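Local coordinates for protein Atg5 (Kluyveromyces marxianus, PDB 3VQI) that takes part in autophagic vesicle formation and cytoplasm-to-vacuole transport, as the ubiquitin-fold protein to which Atg12 is conjugated, at residues A[141-146]-A[167-172]; A[173-178]-A[182-187]; A[69-74]-A[134-139]; A[147-152]-A[211-216]. One frame throughout, in Å; residues are numbered along the deposited sequence.

How the contacts relate
Helix 135-155 runs through three of the four contacts. Its start meets loop 69-74 of the UblA domain in contact 3, its middle meets helix 166-178 in contact 1, and its 147-152 part meets 211-216 of the UblB domain in contact 4. Contact 2 pairs the end of helix 166-178 with helix 181-189. Along the chain, contact 3 closes before contact 1 opens, and contact 1 before contact 2. The segments of contacts 1 and 4 alternate, and contact 2 is nested inside contact 4. Contacts 1 and 2 share an aromatic core, with centres about 10 Å apart; those of contacts 3 and 4 lie farthest apart, about 26 Å. The bundle thus packs against both ubiquitin-like domains.

Contact 1 of 4, residues A[141-146]-A[167-172]; sequences DYWRHQ and PDFENF
Arg144 lays its guanidinium flat on the ring of Phe169. Arg144 CZ sits 3.7 Å from the centroid of the Phe169 ring, almost straight above it, and the two planes differ by 9°. This is a cation-pi stack. The Arg144 chain is extended from CG to NE, which carries the charged group out over the ring. Phe169 CG is anti to its own backbone N (chi1 162°), which sets the ring against the guanidinium.

The tight part lies beside this stack. Trp143, Phe169 and Phe172 form a buried aromatic cluster. Trp143 CZ3 comes to 3.9 Å from Phe169 CE2, and the two rings meet obliquely. The CZ2-CH2 rim of Trp143 comes over one face of Phe172, the planes again oblique, with Trp143 CZ2 3.9 Å from Phe172 CE2. Arg144 marks the looser side, for it is partly exposed. If Phe169 were an alanine, the guanidinium would probably lose its aromatic platform and be freer to turn, and a gap would open beside Trp143.

The two helix segments cross at 109°, with axes 12.1 Å apart, so long side chains bridge them. Trp143 NE1 is hydrogen-bonded to Ile265 O in a loop. Trp147 of helix 135-155, Trp173 of helix 166-178 and Phe184 of helix 181-189 extend the aromatic core.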
loop_
_atom_site.group_PDB
_atom_site.type_symbol
_atom_site.label_atom_id
_atom_site.label_comp_id
_atom_site.label_asym_id
_atom_site.label_seq_id
_atom_site.Cartn_x
_atom_site.Cartn_y
_atom_site.Cartn_z
ATOM N N ASP A 141 11.549 7.071 -4.313
ATOM C CA ASP A 141 11.335 8.487 -4.048
ATOM C C ASP A 141 10.024 8.774 -3.358
ATOM O O ASP A 141 9.984 9.522 -2.383
ATOM C CB ASP A 141 11.356 9.287 -5.339
ATOM C CG ASP A 141 12.701 9.862 -5.633
ATOM O OD1 ASP A 141 13.637 9.075 -5.909
ATOM O OD2 ASP A 141 12.819 11.107 -5.578
ATOM N N TYR A 142 8.946 8.191 -3.865
ATOM C CA TYR A 142 7.643 8.433 -3.274
ATOM C C TYR A 142 7.549 7.858 -1.877
ATOM O O TYR A 142 7.139 8.549 -0.948
ATOM C CB TYR A 142 6.538 7.866 -4.168
ATOM C CG TYR A 142 5.126 8.091 -3.662
ATOM C CD1 TYR A 142 4.498 7.157 -2.840
ATOM C CD2 TYR A 142 4.407 9.229 -4.037
ATOM C CE1 TYR A 142 3.184 7.345 -2.404
ATOM C CE2 TYR A 142 3.092 9.431 -3.607
ATOM C CZ TYR A 142 2.488 8.487 -2.794
ATOM O OH TYR A 142 1.188 8.685 -2.378
ATOM N N TRP A 143 7.911 6.591 -1.725
ATOM C CA TRP A 143 7.882 5.956 -0.413
ATOM C C TRP A 143 8.702 6.822 0.564
ATOM O O TRP A 143 8.292 7.075 1.698
ATOM C CB TRP A 143 8.492 4.561 -0.510
ATOM C CG TRP A 143 8.670 3.879 0.801
ATOM C CD1 TRP A 143 7.701 3.307 1.570
ATOM C CD2 TRP A 143 9.905 3.677 1.496
ATOM N NE1 TRP A 143 8.257 2.753 2.698
ATOM C CE2 TRP A 143 9.609 2.966 2.676
ATOM C CE3 TRP A 143 11.234 4.029 1.231
ATOM C CZ2 TRP A 143 10.595 2.595 3.592
ATOM C CZ3 TRP A 143 12.216 3.658 2.145
ATOM C CH2 TRP A 143 11.889 2.946 3.309
ATOM N N ARG A 144 9.862 7.278 0.097
ATOM C CA ARG A 144 10.748 8.121 0.898
ATOM C C ARG A 144 9.977 9.314 1.456
ATOM O O ARG A 144 9.852 9.487 2.671
ATOM C CB ARG A 144 11.898 8.651 0.039
ATOM C CG ARG A 144 13.109 9.041 0.851
ATOM C CD ARG A 144 13.969 10.102 0.182
ATOM N NE ARG A 144 15.315 10.184 0.765
ATOM C CZ ARG A 144 15.594 10.202 2.072
ATOM N NH1 ARG A 144 14.623 10.142 2.979
ATOM N NH2 ARG A 144 16.856 10.275 2.481
ATOM N N HIS A 145 9.461 10.131 0.541
ATOM C CA HIS A 145 8.703 11.326 0.897
ATOM C C HIS A 145 7.493 11.024 1.773
ATOM O O HIS A 145 7.021 11.880 2.508
ATOM C CB HIS A 145 8.295 12.084 -0.372
ATOM C CG HIS A 145 9.460 12.506 -1.224
ATOM N ND1 HIS A 145 10.649 12.960 -0.686
ATOM C CD2 HIS A 145 9.614 12.555 -2.569
ATOM C CE1 HIS A 145 11.484 13.268 -1.663
ATOM N NE2 HIS A 145 10.883 13.033 -2.816
ATOM N N GLN A 146 6.999 9.801 1.723
ATOM C CA GLN A 146 5.875 9.450 2.566
ATOM C C GLN A 146 6.383 9.416 4.004
ATOM O O GLN A 146 5.723 9.903 4.919
ATOM C CB GLN A 146 5.315 8.084 2.174
ATOM C CG GLN A 146 3.813 8.070 2.024
ATOM C CD GLN A 146 3.337 9.070 0.986
ATOM O OE1 GLN A 146 2.363 9.785 1.199
ATOM N NE2 GLN A 146 4.026 9.123 -0.142
ATOM N N PRO A 167 23.474 5.379 3.884
ATOM C CA PRO A 167 23.410 3.909 3.930
ATOM C C PRO A 167 22.407 3.339 4.948
ATOM O O PRO A 167 21.936 2.206 4.809
ATOM C CB PRO A 167 24.855 3.515 4.246
ATOM C CG PRO A 167 25.337 4.657 5.064
ATOM C CD PRO A 167 24.801 5.852 4.309
ATOM N N ASP A 168 22.086 4.138 5.961
ATOM C CA ASP A 168 21.156 3.738 7.016
ATOM C C ASP A 168 19.730 3.790 6.482
ATOM O O ASP A 168 18.887 2.973 6.850
ATOM C CB ASP A 168 21.321 4.662 8.224
ATOM C CG ASP A 168 21.069 3.951 9.537
ATOM O OD1 ASP A 168 21.625 2.847 9.733
ATOM O OD2 ASP A 168 20.327 4.494 10.381
ATOM N N PHE A 169 19.473 4.769 5.614
ATOM C CA PHE A 169 18.176 4.924 4.965
ATOM C C PHE A 169 18.061 3.934 3.805
ATOM O O PHE A 169 17.005 3.325 3.591
ATOM C CB PHE A 169 17.999 6.349 4.432
ATOM C CG PHE A 169 16.912 6.469 3.400
ATOM C CD1 PHE A 169 17.197 6.347 2.032
ATOM C CD2 PHE A 169 15.588 6.613 3.796
ATOM C CE1 PHE A 169 16.167 6.363 1.080
ATOM C CE2 PHE A 169 14.559 6.629 2.860
ATOM C CZ PHE A 169 14.848 6.502 1.497
ATOM N N GLU A 170 19.153 3.798 3.049
ATOM C CA GLU A 170 19.245 2.878 1.898
ATOM C C GLU A 170 18.979 1.493 2.419
ATOM O O GLU A 170 18.398 0.675 1.748
ATOM C CB GLU A 170 20.661 2.920 1.294
ATOM C CG GLU A 170 20.846 2.276 -0.107
ATOM C CD GLU A 170 19.882 2.850 -1.139
ATOM O OE1 GLU A 170 19.479 4.026 -0.971
ATOM O OE2 GLU A 170 19.518 2.145 -2.118
ATOM N N ASN A 171 19.462 1.240 3.624
ATOM C CA ASN A 171 19.283 -0.038 4.292
ATOM C C ASN A 171 17.797 -0.132 4.666
ATOM O O ASN A 171 17.223 -1.221 4.719
ATOM C CB ASN A 171 20.150 -0.101 5.569
ATOM C CG ASN A 171 20.293 -1.495 6.091
ATOM O OD1 ASN A 171 20.802 -1.715 7.183
ATOM N ND2 ASN A 171 19.851 -2.462 5.295
ATOM N N PHE A 172 17.185 1.020 4.943
ATOM C CA PHE A 172 15.762 1.093 5.311
ATOM C C PHE A 172 14.951 0.637 4.101
ATOM O O PHE A 172 14.050 -0.191 4.211
ATOM C CB PHE A 172 15.404 2.540 5.694
ATOM C CG PHE A 172 14.059 2.696 6.350
ATOM C CD1 PHE A 172 13.554 1.711 7.188
ATOM C CD2 PHE A 172 13.327 3.867 6.176
ATOM C CE1 PHE A 172 12.339 1.882 7.842
ATOM C CE2 PHE A 172 12.104 4.049 6.829
ATOM C CZ PHE A 172 11.613 3.055 7.667
#

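Contact 2 of 4, residues A[173-178]-A[182-187]; sequences WVSILS and SDFMAV
Ser175 and Ile176 of helix 166-178 pack on Phe184 of helix 181-189. The apolar contacts come first. Ile176 CG1 lies 4.1 Å from Phe184 CD2, and Ile176 CD1 is also 4.1 Å from Phe184 CE2. The isoleucine meets the ring obliquely. Ser175 CB also touches Asp183 CB at 4.0 Å.

The two segments run nearly antiparallel, at 153°, with axes 8.4 Å apart. They form a helical hairpin in the bundle region of Atg5, closed by a short turn. A small serine at the nearest backbone approach suits this close spacing: the CA atoms of Ser175 and Phe184 are 5.3 Å apart.

The polar part is slight. Ser175 OG sits at the edge of the Phe184 ring, in its plane, 3.4 Å from Phe184 CD2. With chi1 at 76°, OG lies between the backbone N and the carbonyl carbon, and it is hydrogen-bonded to Phe172 O one turn back. Asn180, just before helix 181-189, accepts through OD1 from Asp183 N.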
loop_
_atom_site.group_PDB
_atom_site.type_symbol
_atom_site.label_atom_id
_atom_site.label_comp_id
_atom_site.label_asym_id
_atom_site.label_seq_id
_atom_site.Cartn_x
_atom_site.Cartn_y
_atom_site.Cartn_z
ATOM N N TRP A 173 15.303 1.177 2.940
ATOM C CA TRP A 173 14.646 0.825 1.690
ATOM C C TRP A 173 14.823 -0.669 1.445
ATOM O O TRP A 173 13.845 -1.418 1.346
ATOM C CB TRP A 173 15.262 1.620 0.537
ATOM C CG TRP A 173 14.797 1.208 -0.842
ATOM C CD1 TRP A 173 15.587 0.825 -1.891
ATOM C CD2 TRP A 173 13.447 1.192 -1.331
ATOM N NE1 TRP A 173 14.815 0.574 -3.004
ATOM C CE2 TRP A 173 13.498 0.792 -2.689
ATOM C CE3 TRP A 173 12.200 1.478 -0.756
ATOM C CZ2 TRP A 173 12.354 0.673 -3.482
ATOM C CZ3 TRP A 173 11.056 1.360 -1.546
ATOM C CH2 TRP A 173 11.146 0.960 -2.897
ATOM N N VAL A 174 16.080 -1.096 1.373
ATOM C CA VAL A 174 16.414 -2.490 1.132
ATOM C C VAL A 174 15.641 -3.477 2.009
ATOM O O VAL A 174 15.273 -4.557 1.545
ATOM C CB VAL A 174 17.937 -2.726 1.298
ATOM C CG1 VAL A 174 18.243 -4.210 1.351
ATOM C CG2 VAL A 174 18.683 -2.102 0.129
ATOM N N SER A 175 15.380 -3.109 3.262
ATOM C CA SER A 175 14.655 -3.995 4.172
ATOM C C SER A 175 13.298 -4.395 3.596
ATOM O O SER A 175 12.835 -5.528 3.776
ATOM C CB SER A 175 14.434 -3.312 5.515
ATOM O OG SER A 175 13.394 -2.351 5.417
ATOM N N ILE A 176 12.668 -3.455 2.897
ATOM C CA ILE A 176 11.368 -3.693 2.303
ATOM C C ILE A 176 11.447 -4.626 1.097
ATOM O O ILE A 176 10.485 -5.342 0.796
ATOM C CB ILE A 176 10.707 -2.351 1.920
ATOM C CG1 ILE A 176 10.390 -1.585 3.207
ATOM C CG2 ILE A 176 9.454 -2.584 1.084
ATOM C CD1 ILE A 176 9.537 -0.393 3.018
ATOM N N LEU A 177 12.592 -4.635 0.421
ATOM C CA LEU A 177 12.774 -5.496 -0.741
ATOM C C LEU A 177 13.268 -6.872 -0.300
ATOM O O LEU A 177 12.875 -7.888 -0.864
ATOM C CB LEU A 177 13.780 -4.866 -1.715
ATOM C CG LEU A 177 13.483 -3.430 -2.166
ATOM C CD1 LEU A 177 14.694 -2.831 -2.885
ATOM C CD2 LEU A 177 12.247 -3.425 -3.060
ATOM N N SER A 178 14.115 -6.904 0.725
ATOM C CA SER A 178 14.670 -8.164 1.209
ATOM C C SER A 178 13.808 -8.817 2.269
ATOM O O SER A 178 14.017 -9.979 2.618
ATOM C CB SER A 178 16.069 -7.952 1.786
ATOM O OG SER A 178 16.006 -7.306 3.046
ATOM N N SER A 182 13.978 -7.006 11.102
ATOM C CA SER A 182 14.766 -6.393 12.169
ATOM C C SER A 182 15.477 -5.178 11.596
ATOM O O SER A 182 15.650 -4.158 12.273
ATOM C CB SER A 182 15.783 -7.398 12.716
ATOM O OG SER A 182 15.112 -8.563 13.168
ATOM N N ASP A 183 15.884 -5.296 10.338
ATOM C CA ASP A 183 16.554 -4.194 9.667
ATOM C C ASP A 183 15.577 -3.035 9.516
ATOM O O ASP A 183 15.948 -1.871 9.666
ATOM C CB ASP A 183 17.049 -4.635 8.292
ATOM C CG ASP A 183 18.430 -5.269 8.339
ATOM O OD1 ASP A 183 18.815 -5.806 9.407
ATOM O OD2 ASP A 183 19.125 -5.237 7.298
ATOM N N PHE A 184 14.322 -3.363 9.221
ATOM C CA PHE A 184 13.289 -2.356 9.046
ATOM C C PHE A 184 12.973 -1.677 10.378
ATOM O O PHE A 184 13.081 -0.455 10.497
ATOM C CB PHE A 184 12.024 -2.997 8.443
ATOM C CG PHE A 184 10.874 -2.041 8.289
ATOM C CD1 PHE A 184 9.866 -1.987 9.249
ATOM C CD2 PHE A 184 10.829 -1.156 7.214
ATOM C CE1 PHE A 184 8.832 -1.065 9.149
ATOM C CE2 PHE A 184 9.803 -0.230 7.098
ATOM C CZ PHE A 184 8.800 -0.182 8.069
ATOM N N MET A 185 12.595 -2.469 11.379
ATOM C CA MET A 185 12.274 -1.927 12.705
ATOM C C MET A 185 13.435 -1.097 13.253
ATOM O O MET A 185 13.230 -0.109 13.952
ATOM C CB MET A 185 11.964 -3.060 13.696
ATOM C CG MET A 185 10.745 -3.899 13.348
ATOM S SD MET A 185 9.201 -2.951 13.346
ATOM C CE MET A 185 8.739 -3.045 15.108
ATOM N N ALA A 186 14.652 -1.508 12.919
ATOM C CA ALA A 186 15.853 -0.828 13.381
ATOM C C ALA A 186 15.818 0.649 13.063
ATOM O O ALA A 186 15.901 1.482 13.967
ATOM C CB ALA A 186 17.089 -1.462 12.757
ATOM N N VAL A 187 15.698 0.973 11.778
ATOM C CA VAL A 187 15.661 2.365 11.345
ATOM C C VAL A 187 14.334 3.045 11.703
ATOM O O VAL A 187 14.294 4.250 11.956
ATOM C CB VAL A 187 15.913 2.473 9.831
ATOM C CG1 VAL A 187 16.009 3.926 9.419
ATOM C CG2 VAL A 187 17.194 1.738 9.475
#

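Contact 3 of 4, residues A[69-74]-A[134-139]; sequences SDYRNW and DGHSQI
Tyr71 brings one face of its ring against the start of helix 135-155. Its CG, anti to the carbonyl carbon (chi1 -77°), places the ring over Gly135. At Asp134 the chain is held from its own side: Asp134 N donates to Gln138 OE1 at 2.7 Å, in the carbonyl plane. Gly135 follows: its CA lies over the Tyr71 ring as a CH-pi contact, 3.3 Å from the centroid, though the exact closeness is doubtful. A CB here would run into the ring, and the positive phi also favours glycine. At His136 the side chain crosses that of Tyr71 at about a right angle, with His136 ND1 3.1 Å from Tyr71 OH. The His136 ring also meets that of Phe50, nearly parallel to it. Gln138 NE2 is bonded to Pro131 O.

Tyr71 is positioned by an ST turn, in which Ser69 OG accepts from Tyr71 N at 3.0 Å. A type II turn runs on from Tyr71 to Trp74. With an alanine in place of Tyr71, Gly135 would probably lose its aromatic cover and a gap would open there. The chemistry is a CH-pi contact of ring on glycine, with a polar pair at the hydroxyl end.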
loop_
_atom_site.group_PDB
_atom_site.type_symbol
_atom_site.label_atom_id
_atom_site.label_comp_id
_atom_site.label_asym_id
_atom_site.label_seq_id
_atom_site.Cartn_x
_atom_site.Cartn_y
_atom_site.Cartn_z
ATOM N N SER A 69 8.410 -0.278 -22.814
ATOM C CA SER A 69 9.017 -0.809 -21.595
ATOM C C SER A 69 8.076 -1.638 -20.729
ATOM O O SER A 69 6.936 -1.918 -21.108
ATOM C CB SER A 69 9.571 0.334 -20.743
ATOM O OG SER A 69 8.569 0.897 -19.910
ATOM N N ASP A 70 8.579 -2.023 -19.559
ATOM C CA ASP A 70 7.817 -2.803 -18.594
ATOM C C ASP A 70 7.210 -1.906 -17.517
ATOM O O ASP A 70 6.636 -2.397 -16.556
ATOM C CB ASP A 70 8.717 -3.838 -17.919
ATOM C CG ASP A 70 9.105 -4.978 -18.844
ATOM O OD1 ASP A 70 9.682 -5.965 -18.333
ATOM O OD2 ASP A 70 8.843 -4.897 -20.071
ATOM N N TYR A 71 7.332 -0.594 -17.676
ATOM C CA TYR A 71 6.797 0.332 -16.683
ATOM C C TYR A 71 5.811 1.354 -17.224
ATOM O O TYR A 71 4.626 1.368 -16.839
ATOM C CB TYR A 71 7.948 1.068 -16.007
ATOM C CG TYR A 71 8.656 0.233 -14.980
ATOM C CD1 TYR A 71 8.014 -0.118 -13.786
ATOM C CD2 TYR A 71 9.973 -0.182 -15.174
ATOM C CE1 TYR A 71 8.671 -0.852 -12.805
ATOM C CE2 TYR A 71 10.644 -0.915 -14.199
ATOM C CZ TYR A 71 9.992 -1.242 -13.013
ATOM O OH TYR A 71 10.673 -1.897 -12.010
ATOM N N ARG A 72 6.332 2.214 -18.101
ATOM C CA ARG A 72 5.578 3.275 -18.745
ATOM C C ARG A 72 4.315 2.776 -19.433
ATOM O O ARG A 72 4.346 1.795 -20.181
ATOM C CB ARG A 72 6.467 3.983 -19.760
ATOM N N ASN A 73 3.209 3.461 -19.163
ATOM C CA ASN A 73 1.911 3.149 -19.748
ATOM C C ASN A 73 1.217 1.869 -19.290
ATOM O O ASN A 73 0.247 1.432 -19.914
ATOM C CB ASN A 73 2.019 3.167 -21.268
ATOM C CG ASN A 73 2.502 4.497 -21.784
ATOM O OD1 ASN A 73 3.562 4.590 -22.407
ATOM N ND2 ASN A 73 1.737 5.544 -21.519
ATOM N N TRP A 74 1.706 1.252 -18.220
ATOM C CA TRP A 74 1.036 0.069 -17.702
ATOM C C TRP A 74 0.363 0.468 -16.412
ATOM O O TRP A 74 0.779 1.418 -15.765
ATOM C CB TRP A 74 2.003 -1.068 -17.395
ATOM C CG TRP A 74 2.699 -1.647 -18.578
ATOM C CD1 TRP A 74 3.910 -1.253 -19.105
ATOM C CD2 TRP A 74 2.249 -2.740 -19.378
ATOM N NE1 TRP A 74 4.235 -2.042 -20.181
ATOM C CE2 TRP A 74 3.235 -2.966 -20.373
ATOM C CE3 TRP A 74 1.110 -3.555 -19.356
ATOM C CZ2 TRP A 74 3.117 -3.977 -21.336
ATOM C CZ3 TRP A 74 0.987 -4.561 -20.313
ATOM C CH2 TRP A 74 1.991 -4.763 -21.293
ATOM N N ASP A 134 9.563 5.199 -13.759
ATOM C CA ASP A 134 10.925 4.794 -13.455
ATOM C C ASP A 134 11.053 3.661 -12.459
ATOM O O ASP A 134 11.974 3.644 -11.644
ATOM C CB ASP A 134 11.727 6.001 -12.970
ATOM C CG ASP A 134 12.164 6.892 -14.106
ATOM O OD1 ASP A 134 12.591 8.033 -13.835
ATOM O OD2 ASP A 134 12.086 6.445 -15.273
ATOM N N GLY A 135 10.132 2.711 -12.534
ATOM C CA GLY A 135 10.176 1.576 -11.642
ATOM C C GLY A 135 10.542 1.864 -10.203
ATOM O O GLY A 135 10.117 2.869 -9.624
ATOM N N HIS A 136 11.351 0.978 -9.634
ATOM C CA HIS A 136 11.762 1.083 -8.246
ATOM C C HIS A 136 12.289 2.446 -7.840
ATOM O O HIS A 136 11.938 2.953 -6.770
ATOM C CB HIS A 136 12.771 -0.019 -7.931
ATOM C CG HIS A 136 12.205 -1.395 -8.096
ATOM N ND1 HIS A 136 12.128 -2.022 -9.318
ATOM C CD2 HIS A 136 11.578 -2.210 -7.216
ATOM C CE1 HIS A 136 11.472 -3.161 -9.188
ATOM N NE2 HIS A 136 11.125 -3.300 -7.921
ATOM N N SER A 137 13.105 3.052 -8.694
ATOM C CA SER A 137 13.656 4.375 -8.412
ATOM C C SER A 137 12.521 5.313 -8.031
ATOM O O SER A 137 12.567 5.996 -7.010
ATOM C CB SER A 137 14.355 4.922 -9.654
ATOM O OG SER A 137 14.917 3.866 -10.420
ATOM N N GLN A 138 11.491 5.328 -8.861
ATOM C CA GLN A 138 10.338 6.190 -8.638
ATOM C C GLN A 138 9.562 5.811 -7.386
ATOM O O GLN A 138 9.168 6.686 -6.606
ATOM C CB GLN A 138 9.415 6.130 -9.847
ATOM C CG GLN A 138 8.335 7.179 -9.863
ATOM C CD GLN A 138 7.476 7.080 -11.114
ATOM O OE1 GLN A 138 7.890 6.500 -12.120
ATOM N NE2 GLN A 138 6.286 7.651 -11.062
ATOM N N ILE A 139 9.337 4.510 -7.198
ATOM C CA ILE A 139 8.603 4.052 -6.037
ATOM C C ILE A 139 9.376 4.447 -4.789
ATOM O O ILE A 139 8.802 4.823 -3.765
ATOM C CB ILE A 139 8.404 2.513 -6.065
ATOM C CG1 ILE A 139 7.544 2.117 -7.264
ATOM C CG2 ILE A 139 7.744 2.044 -4.784
ATOM C CD1 ILE A 139 7.247 0.645 -7.338
#

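Contact 4 of 4, residues A[147-152]-A[211-216]; sequences WKQACF and VLQPTV
Gln149 on helix 135-155 faces Gln213, in extended chain just past strand 211-212, with their CA atoms 11.9 Å apart. This pair joins the helical bundle region to the UblB domain, which has a ubiquitin-like fold. Strand 211-212 is an outermost strand of a three-stranded sheet within this chain. It pairs antiparallel with strand 202-205, and Leu212 and Val204 share backbone hydrogen bonds.

The backbones are too far apart to touch, and between the two segments only these glutamines meet. Both side chains point toward the opposite segment. Gln149 has CG anti to the backbone N (chi1 -176°) and stays extended beyond it. Gln213 does the same with chi1 at -159°. The extended chains bring the two amides together from opposite directions, their planes 41° apart. The contact is small, burying 59 Å² in all, and lies at the surface.

The amide of Gln149 is probably turned over in the model, so its O and N places are doubtful. Arg203 of strand 202-205 stands beside the pair and touches the Gln149 side chain. It also bonds through NH2 to Gln146 OE1, one turn back along the helix. As modelled, Gln149 NE2 lies 3.3 Å from Gln213 NE2; with the Gln149 amide turned back, this approach may be a hydrogen bond. Gln213 OE1 takes a hydrogen bond from Arg203 NE.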
loop_
_atom_site.group_PDB
_atom_site.type_symbol
_atom_site.label_atom_id
_atom_site.label_comp_id
_atom_site.label_asym_id
_atom_site.label_seq_id
_atom_site.Cartn_x
_atom_site.Cartn_y
_atom_site.Cartn_z
ATOM N N TRP A 147 7.563 8.831 4.208
ATOM C CA TRP A 147 8.140 8.751 5.548
ATOM C C TRP A 147 8.588 10.127 6.001
ATOM O O TRP A 147 8.435 10.499 7.162
ATOM C CB TRP A 147 9.330 7.787 5.576
ATOM C CG TRP A 147 8.927 6.428 6.012
ATOM C CD1 TRP A 147 8.734 5.340 5.222
ATOM C CD2 TRP A 147 8.567 6.034 7.341
ATOM N NE1 TRP A 147 8.267 4.289 5.972
ATOM C CE2 TRP A 147 8.157 4.686 7.279
ATOM C CE3 TRP A 147 8.554 6.689 8.582
ATOM C CZ2 TRP A 147 7.732 3.972 8.413
ATOM C CZ3 TRP A 147 8.133 5.980 9.714
ATOM C CH2 TRP A 147 7.727 4.633 9.617
ATOM N N LYS A 148 9.140 10.876 5.059
ATOM C CA LYS A 148 9.601 12.218 5.327
ATOM C C LYS A 148 8.392 12.984 5.836
ATOM O O LYS A 148 8.535 14.035 6.454
ATOM C CB LYS A 148 10.124 12.845 4.031
ATOM C CG LYS A 148 10.958 14.114 4.199
ATOM C CD LYS A 148 11.747 14.396 2.915
ATOM C CE LYS A 148 12.737 15.545 3.072
ATOM N NZ LYS A 148 13.615 15.653 1.865
ATOM N N GLN A 149 7.205 12.435 5.578
ATOM C CA GLN A 149 5.940 13.044 5.985
ATOM C C GLN A 149 5.404 12.465 7.283
ATOM O O GLN A 149 5.076 13.202 8.204
ATOM C CB GLN A 149 4.892 12.864 4.881
ATOM C CG GLN A 149 3.554 13.543 5.157
ATOM C CD GLN A 149 2.613 13.529 3.950
ATOM O OE1 GLN A 149 3.014 13.862 2.828
ATOM N NE2 GLN A 149 1.356 13.156 4.181
ATOM N N ALA A 150 5.293 11.146 7.355
ATOM C CA ALA A 150 4.791 10.508 8.566
ATOM C C ALA A 150 5.676 10.914 9.747
ATOM O O ALA A 150 5.295 10.782 10.910
ATOM C CB ALA A 150 4.793 8.995 8.399
ATOM N N CYS A 151 6.863 11.412 9.424
ATOM C CA CYS A 151 7.825 11.841 10.428
ATOM C C CYS A 151 7.317 13.129 11.088
ATOM O O CYS A 151 7.177 13.197 12.316
ATOM C CB CYS A 151 9.188 12.064 9.760
ATOM S SG CYS A 151 10.606 12.095 10.887
ATOM N N PHE A 152 7.046 14.142 10.262
ATOM C CA PHE A 152 6.523 15.426 10.728
ATOM C C PHE A 152 5.323 15.199 11.629
ATOM O O PHE A 152 5.193 15.804 12.692
ATOM C CB PHE A 152 6.072 16.267 9.543
ATOM C CG PHE A 152 7.186 16.947 8.820
ATOM C CD1 PHE A 152 7.886 17.988 9.423
ATOM C CD2 PHE A 152 7.503 16.588 7.514
ATOM C CE1 PHE A 152 8.883 18.670 8.734
ATOM C CE2 PHE A 152 8.500 17.262 6.812
ATOM C CZ PHE A 152 9.190 18.306 7.422
ATOM N N VAL A 211 -9.643 9.244 0.415
ATOM C CA VAL A 211 -8.841 9.204 1.644
ATOM C C VAL A 211 -8.803 10.486 2.443
ATOM O O VAL A 211 -8.531 11.558 1.915
ATOM C CB VAL A 211 -7.344 8.836 1.414
ATOM C CG1 VAL A 211 -7.157 7.367 1.532
ATOM C CG2 VAL A 211 -6.865 9.339 0.070
ATOM N N LEU A 212 -9.062 10.352 3.733
ATOM C CA LEU A 212 -9.008 11.469 4.649
ATOM C C LEU A 212 -7.744 11.249 5.471
ATOM O O LEU A 212 -7.354 10.103 5.742
ATOM C CB LEU A 212 -10.235 11.475 5.573
ATOM C CG LEU A 212 -11.594 11.896 4.987
ATOM C CD1 LEU A 212 -12.061 10.902 3.942
ATOM C CD2 LEU A 212 -12.616 11.982 6.096
ATOM N N GLN A 213 -7.083 12.342 5.837
ATOM C CA GLN A 213 -5.891 12.250 6.657
ATOM C C GLN A 213 -6.142 13.084 7.914
ATOM O O GLN A 213 -5.621 14.194 8.070
ATOM C CB GLN A 213 -4.665 12.745 5.895
ATOM C CG GLN A 213 -3.367 12.216 6.478
ATOM C CD GLN A 213 -2.171 12.538 5.617
ATOM O OE1 GLN A 213 -2.018 12.003 4.518
ATOM N NE2 GLN A 213 -1.315 13.425 6.107
ATOM N N PRO A 214 -6.947 12.529 8.834
ATOM C CA PRO A 214 -7.386 13.062 10.126
ATOM C C PRO A 214 -6.231 13.438 11.035
ATOM O O PRO A 214 -5.367 12.602 11.302
ATOM C CB PRO A 214 -8.171 11.902 10.743
ATOM C CG PRO A 214 -8.485 11.003 9.596
ATOM C CD PRO A 214 -7.271 11.097 8.743
ATOM N N THR A 215 -6.214 14.679 11.517
ATOM C CA THR A 215 -5.167 15.098 12.442
ATOM C C THR A 215 -5.512 14.440 13.772
ATOM O O THR A 215 -6.515 14.780 14.398
ATOM C CB THR A 215 -5.128 16.630 12.635
ATOM O OG1 THR A 215 -4.519 17.244 11.493
ATOM C CG2 THR A 215 -4.331 16.992 13.883
ATOM N N VAL A 216 -4.688 13.480 14.182
ATOM C CA VAL A 216 -4.903 12.767 15.429
ATOM C C VAL A 216 -3.721 12.929 16.383
ATOM O O VAL A 216 -2.777 12.139 16.359
ATOM C CB VAL A 216 -5.122 11.270 15.174
ATOM C CG1 VAL A 216 -5.441 10.560 16.480
ATOM C CG2 VAL A 216 -6.241 11.080 14.177
#